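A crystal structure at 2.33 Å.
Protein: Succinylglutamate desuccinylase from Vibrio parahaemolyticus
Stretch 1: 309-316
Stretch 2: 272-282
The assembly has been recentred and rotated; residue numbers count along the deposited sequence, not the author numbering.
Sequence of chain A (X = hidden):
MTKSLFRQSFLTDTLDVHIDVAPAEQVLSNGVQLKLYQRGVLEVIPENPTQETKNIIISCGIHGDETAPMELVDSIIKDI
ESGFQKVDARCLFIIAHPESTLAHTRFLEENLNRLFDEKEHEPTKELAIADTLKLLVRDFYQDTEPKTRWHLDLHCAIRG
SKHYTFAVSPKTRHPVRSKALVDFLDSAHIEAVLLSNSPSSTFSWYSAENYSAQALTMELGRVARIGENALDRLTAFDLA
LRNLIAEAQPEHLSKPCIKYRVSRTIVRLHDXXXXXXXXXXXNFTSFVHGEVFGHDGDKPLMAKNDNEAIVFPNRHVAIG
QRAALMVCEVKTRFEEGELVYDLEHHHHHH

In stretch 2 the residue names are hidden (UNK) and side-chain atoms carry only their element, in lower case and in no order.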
ATOM      1  N   ALA A 309      -3.650  -0.121 -21.250  1.00 23.06           N
ATOM      2  CA  ALA A 309      -4.551   0.671 -20.431  1.00 18.78           C
ATOM      3  C   ALA A 309      -3.659   1.655 -19.709  1.00 15.13           C
ATOM      4  O   ALA A 309      -2.500   1.363 -19.442  1.00 14.80           O
ATOM      5  CB  ALA A 309      -5.293  -0.215 -19.432  1.00 12.47           C
ATOM      6  N   ILE A 310      -4.187   2.826 -19.393  1.00 14.48           N
ATOM      7  CA  ILE A 310      -3.383   3.815 -18.705  1.00 12.47           C
ATOM      8  C   ILE A 310      -3.634   3.754 -17.203  1.00 12.36           C
ATOM      9  O   ILE A 310      -4.768   3.570 -16.772  1.00 10.68           O
ATOM     10  CB  ILE A 310      -3.683   5.228 -19.259  1.00 22.55           C
ATOM     11  CG1 ILE A 310      -2.662   6.224 -18.717  1.00 23.53           C
ATOM     12  CG2 ILE A 310      -5.103   5.651 -18.904  1.00 20.17           C
ATOM     13  CD1 ILE A 310      -2.591   7.492 -19.542  1.00 25.62           C
ATOM     14  N   VAL A 311      -2.570   3.893 -16.413  1.00 16.66           N
ATOM     15  CA  VAL A 311      -2.668   3.860 -14.951  1.00 16.91           C
ATOM     16  C   VAL A 311      -1.874   5.011 -14.317  1.00 17.55           C
ATOM     17  O   VAL A 311      -0.764   5.318 -14.751  1.00 17.83           O
ATOM     18  CB  VAL A 311      -2.123   2.514 -14.389  1.00 16.85           C
ATOM     19  CG1 VAL A 311      -2.192   2.513 -12.882  1.00 17.60           C
ATOM     20  CG2 VAL A 311      -2.923   1.352 -14.939  1.00 15.61           C
ATOM     21  N   PHE A 312      -2.436   5.644 -13.288  1.00 23.38           N
ATOM     22  CA  PHE A 312      -1.753   6.754 -12.605  1.00 24.49           C
ATOM     23  C   PHE A 312      -1.402   7.907 -13.547  1.00 26.16           C
ATOM     24  O   PHE A 312      -0.234   8.257 -13.701  1.00 29.42           O
ATOM     25  CB  PHE A 312      -0.449   6.272 -11.942  1.00 16.86           C
ATOM     26  CG  PHE A 312      -0.626   5.127 -10.983  1.00 17.66           C
ATOM     27  CD1 PHE A 312       0.232   4.033 -11.024  1.00 18.33           C
ATOM     28  CD2 PHE A 312      -1.648   5.138 -10.037  1.00 18.31           C
ATOM     29  CE1 PHE A 312       0.086   2.969 -10.123  1.00 22.72           C
ATOM     30  CE2 PHE A 312      -1.806   4.082  -9.129  1.00 19.36           C
ATOM     31  CZ  PHE A 312      -0.943   2.993  -9.175  1.00 21.41           C
ATOM     32  N   PRO A 313      -2.402   8.507 -14.203  1.00 22.53           N
ATOM     33  CA  PRO A 313      -2.082   9.621 -15.107  1.00 23.46           C
ATOM     34  C   PRO A 313      -1.899  10.903 -14.299  1.00 24.12           C
ATOM     35  O   PRO A 313      -2.619  11.133 -13.333  1.00 22.40           O
ATOM     36  CB  PRO A 313      -3.315   9.717 -16.009  1.00 18.69           C
ATOM     37  CG  PRO A 313      -4.022   8.396 -15.824  1.00 21.47           C
ATOM     38  CD  PRO A 313      -3.796   8.075 -14.376  1.00 19.74           C
ATOM     39  N   ASN A 314      -0.943  11.735 -14.692  1.00 31.43           N
ATOM     40  CA  ASN A 314      -0.702  12.997 -13.990  1.00 34.63           C
ATOM     41  C   ASN A 314      -0.033  13.992 -14.935  1.00 35.06           C
ATOM     42  O   ASN A 314       1.162  13.887 -15.210  1.00 35.83           O
ATOM     43  CB  ASN A 314       0.187  12.766 -12.764  1.00 37.79           C
ATOM     44  CG  ASN A 314       0.181  13.945 -11.809  1.00 38.27           C
ATOM     45  OD1 ASN A 314       0.255  15.104 -12.230  1.00 36.56           O
ATOM     46  ND2 ASN A 314       0.104  13.654 -10.516  1.00 35.60           N
ATOM     47  N   ARG A 315      -0.812  14.954 -15.420  1.00 32.54           N
ATOM     48  CA  ARG A 315      -0.317  15.965 -16.353  1.00 34.38           C
ATOM     49  C   ARG A 315       0.471  17.094 -15.683  1.00 37.07           C
ATOM     50  O   ARG A 315       1.139  17.876 -16.360  1.00 38.12           O
ATOM     51  CB  ARG A 315      -1.490  16.564 -17.130  1.00 31.25           C
ATOM     52  CG  ARG A 315      -2.506  17.318 -16.267  1.00 28.16           C
ATOM     53  CD  ARG A 315      -3.785  17.580 -17.048  1.00 25.81           C
ATOM     54  NE  ARG A 315      -4.766  18.355 -16.301  1.00 23.89           N
ATOM     55  CZ  ARG A 315      -4.652  19.655 -16.036  1.00 22.74           C
ATOM     56  NH1 ARG A 315      -3.597  20.332 -16.461  1.00 22.44           N
ATOM     57  NH2 ARG A 315      -5.598  20.277 -15.352  1.00 21.36           N
ATOM     58  N   HIS A 316       0.395  17.177 -14.358  1.00 48.02           N
ATOM     59  CA  HIS A 316       1.102  18.219 -13.625  1.00 51.05           C
ATOM     60  C   HIS A 316       2.538  17.817 -13.312  1.00 52.67           C
ATOM     61  O   HIS A 316       3.354  18.646 -12.909  1.00 53.56           O
ATOM     62  CB  HIS A 316       0.354  18.544 -12.336  1.00 41.04           C
ATOM     63  CG  HIS A 316      -1.072  18.936 -12.555  1.00 41.79           C
ATOM     64  ND1 HIS A 316      -2.127  18.079 -12.311  1.00 42.37           N
ATOM     65  CD2 HIS A 316      -1.620  20.086 -13.011  1.00 41.73           C
ATOM     66  CE1 HIS A 316      -3.260  18.688 -12.604  1.00 43.19           C
ATOM     67  NE2 HIS A 316      -2.984  19.907 -13.032  1.00 43.68           N
ATOM     68  N   UNK A 272       4.754  21.756 -23.179  1.00 58.94           N
ATOM     69  CA  UNK A 272       3.444  21.615 -23.809  1.00 55.50           C
ATOM     70  C   UNK A 272       3.085  20.135 -23.865  1.00 52.15           C
ATOM     71  O   UNK A 272       3.286  19.462 -24.875  1.00 53.73           O
ATOM     72  c   UNK A 272       2.140  22.102 -25.933  1.00 47.10           C
ATOM     73  o   UNK A 272       2.139  21.806 -27.146  1.00 47.19           O
ATOM     74  o   UNK A 272       1.095  22.318 -25.283  1.00 47.41           O
ATOM     75  c   UNK A 272       3.476  22.211 -25.220  1.00 46.49           C
ATOM     76  N   UNK A 273       2.547  19.642 -22.758  1.00 45.06           N
ATOM     77  CA  UNK A 273       2.171  18.243 -22.610  1.00 43.04           C
ATOM     78  C   UNK A 273       0.743  18.175 -22.070  1.00 41.40           C
ATOM     79  O   UNK A 273       0.357  18.996 -21.239  1.00 42.60           O
ATOM     80  c   UNK A 273       1.977  15.793 -20.292  1.00 28.00           C
ATOM     81  c   UNK A 273       2.358  13.442 -20.715  1.00 23.26           C
ATOM     82  c   UNK A 273       3.142  17.590 -21.614  1.00 31.38           C
ATOM     83  c   UNK A 273       2.854  16.146 -21.318  1.00 28.16           C
ATOM     84  c   UNK A 273       1.726  14.444 -19.989  1.00 25.78           C
ATOM     85  c   UNK A 273       3.480  15.134 -22.040  1.00 26.25           C
ATOM     86  c   UNK A 273       3.238  13.787 -21.744  1.00 25.12           C
ATOM     87  N   UNK A 274      -0.046  17.213 -22.535  1.00 28.70           N
ATOM     88  CA  UNK A 274      -1.411  17.072 -22.033  1.00 25.14           C
ATOM     89  C   UNK A 274      -2.073  15.801 -22.553  1.00 24.59           C
ATOM     90  O   UNK A 274      -1.539  15.117 -23.424  1.00 22.21           O
ATOM     91  c   UNK A 274      -2.262  18.286 -22.424  1.00 25.84           C
ATOM     92  o   UNK A 274      -3.789  19.768 -21.341  1.00 25.10           O
ATOM     93  o   UNK A 274      -3.757  17.693 -20.650  1.00 27.37           O
ATOM     94  c   UNK A 274      -3.343  18.604 -21.397  1.00 26.46           C
ATOM     95  N   UNK A 275      -3.241  15.492 -22.004  1.00 26.19           N
ATOM     96  CA  UNK A 275      -3.999  14.314 -22.401  1.00 26.52           C
ATOM     97  C   UNK A 275      -5.324  14.788 -22.977  1.00 26.64           C
ATOM     98  O   UNK A 275      -5.744  15.905 -22.709  1.00 27.20           O
ATOM     99  c   UNK A 275      -1.657  12.796 -18.503  1.00 22.80           C
ATOM    100  c   UNK A 275      -3.029  12.948 -20.498  1.00 25.35           C
ATOM    101  c   UNK A 275      -2.114  12.129 -21.162  1.00 24.33           C
ATOM    102  c   UNK A 275      -0.753  11.980 -19.176  1.00 22.20           C
ATOM    103  c   UNK A 275      -0.982  11.646 -20.510  1.00 21.21           C
ATOM    104  c   UNK A 275      -4.270  13.431 -21.191  1.00 24.31           C
ATOM    105  c   UNK A 275      -2.788  13.278 -19.164  1.00 24.73           C
ATOM    106  N   UNK A 276      -5.986  13.943 -23.757  1.00 25.55           N
ATOM    107  CA  UNK A 276      -7.265  14.322 -24.341  1.00 27.33           C
ATOM    108  C   UNK A 276      -8.422  14.038 -23.390  1.00 26.24           C
ATOM    109  O   UNK A 276      -9.449  14.725 -23.431  1.00 23.61           O
ATOM    110 se   UNK A 276      -6.820  13.054 -28.407  1.00 66.78          SE
ATOM    111  c   UNK A 276      -6.415  13.862 -26.696  1.00 52.97           C
ATOM    112  c   UNK A 276      -7.487  13.585 -25.658  1.00 45.49           C
ATOM    113  c   UNK A 276      -7.469  14.612 -29.348  1.00 60.78           C
ATOM    114  N   UNK A 277      -8.255  13.031 -22.534  1.00 24.71           N
ATOM    115  CA  UNK A 277      -9.290  12.671 -21.570  1.00 23.62           C
ATOM    116  C   UNK A 277      -9.342  13.681 -20.429  1.00 25.66           C
ATOM    117  O   UNK A 277      -8.392  14.433 -20.212  1.00 25.80           O
ATOM    118  c   UNK A 277      -9.055  11.250 -21.016  1.00 21.76           C
ATOM    119  c   UNK A 277      -5.713  11.281 -19.101  1.00 15.41           C
ATOM    120  c   UNK A 277      -7.049  11.556 -19.472  1.00 18.93           C
ATOM    121  c   UNK A 277      -6.823  10.097 -21.370  1.00 19.06           C
ATOM    122  c   UNK A 277      -4.937  10.416 -19.876  1.00 18.77           C
ATOM    123  c   UNK A 277      -7.615  10.961 -20.606  1.00 20.59           C
ATOM    124  c   UNK A 277      -5.492   9.817 -21.009  1.00 19.71           C
ATOM    125  N   UNK A 278     -10.455  13.692 -19.704  1.00 28.99           N
ATOM    126  CA  UNK A 278     -10.649  14.607 -18.585  1.00 32.53           C
ATOM    127  C   UNK A 278      -9.848  14.196 -17.363  1.00 32.39           C
ATOM    128  O   UNK A 278      -9.353  13.072 -17.280  1.00 33.63           O
ATOM    129  o   UNK A 278     -14.189  15.512 -19.052  1.00 56.61           O
ATOM    130  o   UNK A 278     -12.358  16.008 -20.163  1.00 52.82           O
ATOM    131  c   UNK A 278     -12.131  14.677 -18.208  1.00 50.82           C
ATOM    132  c   UNK A 278     -12.951  15.453 -19.214  1.00 53.83           C
ATOM    133  N   UNK A 279      -9.737  15.116 -16.410  1.00 38.10           N
ATOM    134  CA  UNK A 279      -8.992  14.852 -15.186  1.00 37.31           C
ATOM    135  C   UNK A 279      -9.595  13.734 -14.337  1.00 35.32           C
ATOM    136  O   UNK A 279      -8.888  13.121 -13.542  1.00 36.95           O
ATOM    137  c   UNK A 279      -8.006  17.178 -15.035  1.00 35.99           C
ATOM    138  o   UNK A 279      -8.340  18.380 -14.952  1.00 38.84           O
ATOM    139  c   UNK A 279      -8.865  16.133 -14.355  1.00 32.99           C
ATOM    140  o   UNK A 279      -6.988  16.796 -15.651  1.00 34.31           O
ATOM    141  N   UNK A 280     -10.890  13.469 -14.497  1.00 24.06           N
ATOM    142  CA  UNK A 280     -11.531  12.397 -13.741  1.00 22.27           C
ATOM    143  C   UNK A 280     -11.369  11.063 -14.478  1.00 19.58           C
ATOM    144  O   UNK A 280     -12.133  10.117 -14.266  1.00 18.05           O
ATOM    145  c   UNK A 280     -13.019  12.701 -13.511  1.00 33.35           C
ATOM    146  n   UNK A 280     -15.001  13.448 -14.684  1.00 35.27           N
ATOM    147  o   UNK A 280     -13.272  12.699 -15.904  1.00 38.25           O
ATOM    148  c   UNK A 280     -13.777  12.953 -14.808  1.00 35.31           C
ATOM    149  N   UNK A 281     -10.370  11.006 -15.351  1.00 22.31           N
ATOM    150  CA  UNK A 281     -10.075   9.802 -16.119  1.00 21.73           C
ATOM    151  C   UNK A 281      -9.832   8.631 -15.159  1.00 20.57           C
ATOM    152  O   UNK A 281      -9.097   8.762 -14.185  1.00 23.33           O
ATOM    153  c   UNK A 281      -8.820  10.017 -16.989  1.00 16.65           C
ATOM    154  c   UNK A 281      -8.521   8.774 -17.800  1.00 16.45           C
ATOM    155  c   UNK A 281      -7.639  10.397 -16.105  1.00 16.91           C
ATOM    156  N   UNK A 282     -10.446   7.489 -15.437  1.00 15.52           N
ATOM    157  CA  UNK A 282     -10.306   6.314 -14.580  1.00 13.67           C
ATOM    158  C   UNK A 282      -8.987   5.571 -14.762  1.00 13.19           C
ATOM    159  O   UNK A 282      -8.388   5.600 -15.842  1.00 11.91           O
ATOM    160  c   UNK A 282     -11.467   5.339 -14.839  1.00 18.91           C
ATOM    161  o   UNK A 282     -15.083   5.286 -14.737  1.00 32.36           O
ATOM    162  c   UNK A 282     -12.794   5.747 -14.209  1.00 21.96           C
ATOM    163  c   UNK A 282     -13.943   4.801 -14.559  1.00 27.18           C
ATOM    164  o   UNK A 282     -13.717   3.574 -14.648  1.00 26.57           O
TER
HETATM  165  O   HOH W   1      -1.825  20.379 -19.086  1.00 37.41           O

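Position 272 carries two side-chain carbons, the second bearing two oxygens, a short carboxylate. Its side chain stays out of reach of stretch 1. Length and composition identify Asp 272.

Position 273 has one carbon followed by a six-membered carbon ring with no oxygen. Its CA-to-CB bond points sideways, but the ring reaches stretch 1, where its edge meets the backbone of Arg 315. It is Phe 273, and Arg 315 CA lies 4.4 Å from Phe 273 CE2.

Position 274 again shows two carbons with two oxygens on the second. One oxygen approaches the arginine side chain of stretch 1, and the chemistry is that of Asp 274. Asp 274 OD1 lies 3.6 Å from Arg 315 CD and also accepts a hydrogen bond from the next backbone nitrogen. Asp 274 OD1 is 4.5 Å from Arg 315 NE, well out of the guanidinium plane, so charge attraction is possible but no N-H points at it.

At position 275 a single carbon leads to a ring of six carbons, directed toward stretch 1, where it meets Pro 313 and Arg 315: Phe 275. Phe 275 CE2 sits 3.9 Å from Arg 315 N, which lies at the ring edge, and 4.3 Å from Pro 313 CB.

Position 276 is an unbranched chain of two carbons, a selenium and a terminal carbon, and it makes no contact with stretch 1. This is selenomethionine, Met 276 in the sequence.

Position 277 has one carbon and a six-carbon ring, which packs obliquely against the apolar side chains of Ile 310 and Pro 313. It is Phe 277, with Phe 277 CZ 3.8 Å from Ile 310 CD1 and Phe 277 CE1 4.2 Å from Pro 313 CB.

Position 278 has two carbons and a pair of oxygens, and its CA-to-CB bond points away from stretch 1. It is Asp 278, the first residue of a type I turn.

Position 279 has the same four side-chain atoms, but here the carboxylate reaches the arginine side chain of stretch 1. It is Asp 279, and Asp 279 OD1 accepts a hydrogen bond from Arg 315 NE at 2.8 Å.

Position 280 also has two carbons, the second carrying one oxygen and one nitrogen: an amide, out of reach of stretch 1, Asn 280.

Position 281 bears one carbon branching to two more, a compact fork that meets Pro 313. It is Val 281. Val 281 CG1 lies 4.1 Å from Pro 313 CG, and Val 281 N closes the turn weakly on Asp 278 O, 3.0 Å away.

Position 282 has three carbons, the third with two oxygens, and its CA-to-CB bond points away. It is Glu 282.

The contact joins an apolar patch to a charged clamp. Pro 313 packs against Phe 275, Phe 277 and Val 281, and Ile 310 against Phe 277, while Arg 315 extends across to the turn. There the salt bridge with Asp 279 combines the short NE bond with a weak one from Arg 315 NH2 to Asp 279 OD2 at 3.4 Å, Asp 279 OD1 lying at the guanidinium edge, near its plane.

Stretch 2, residues 272-282: DFDFMFDDNVE
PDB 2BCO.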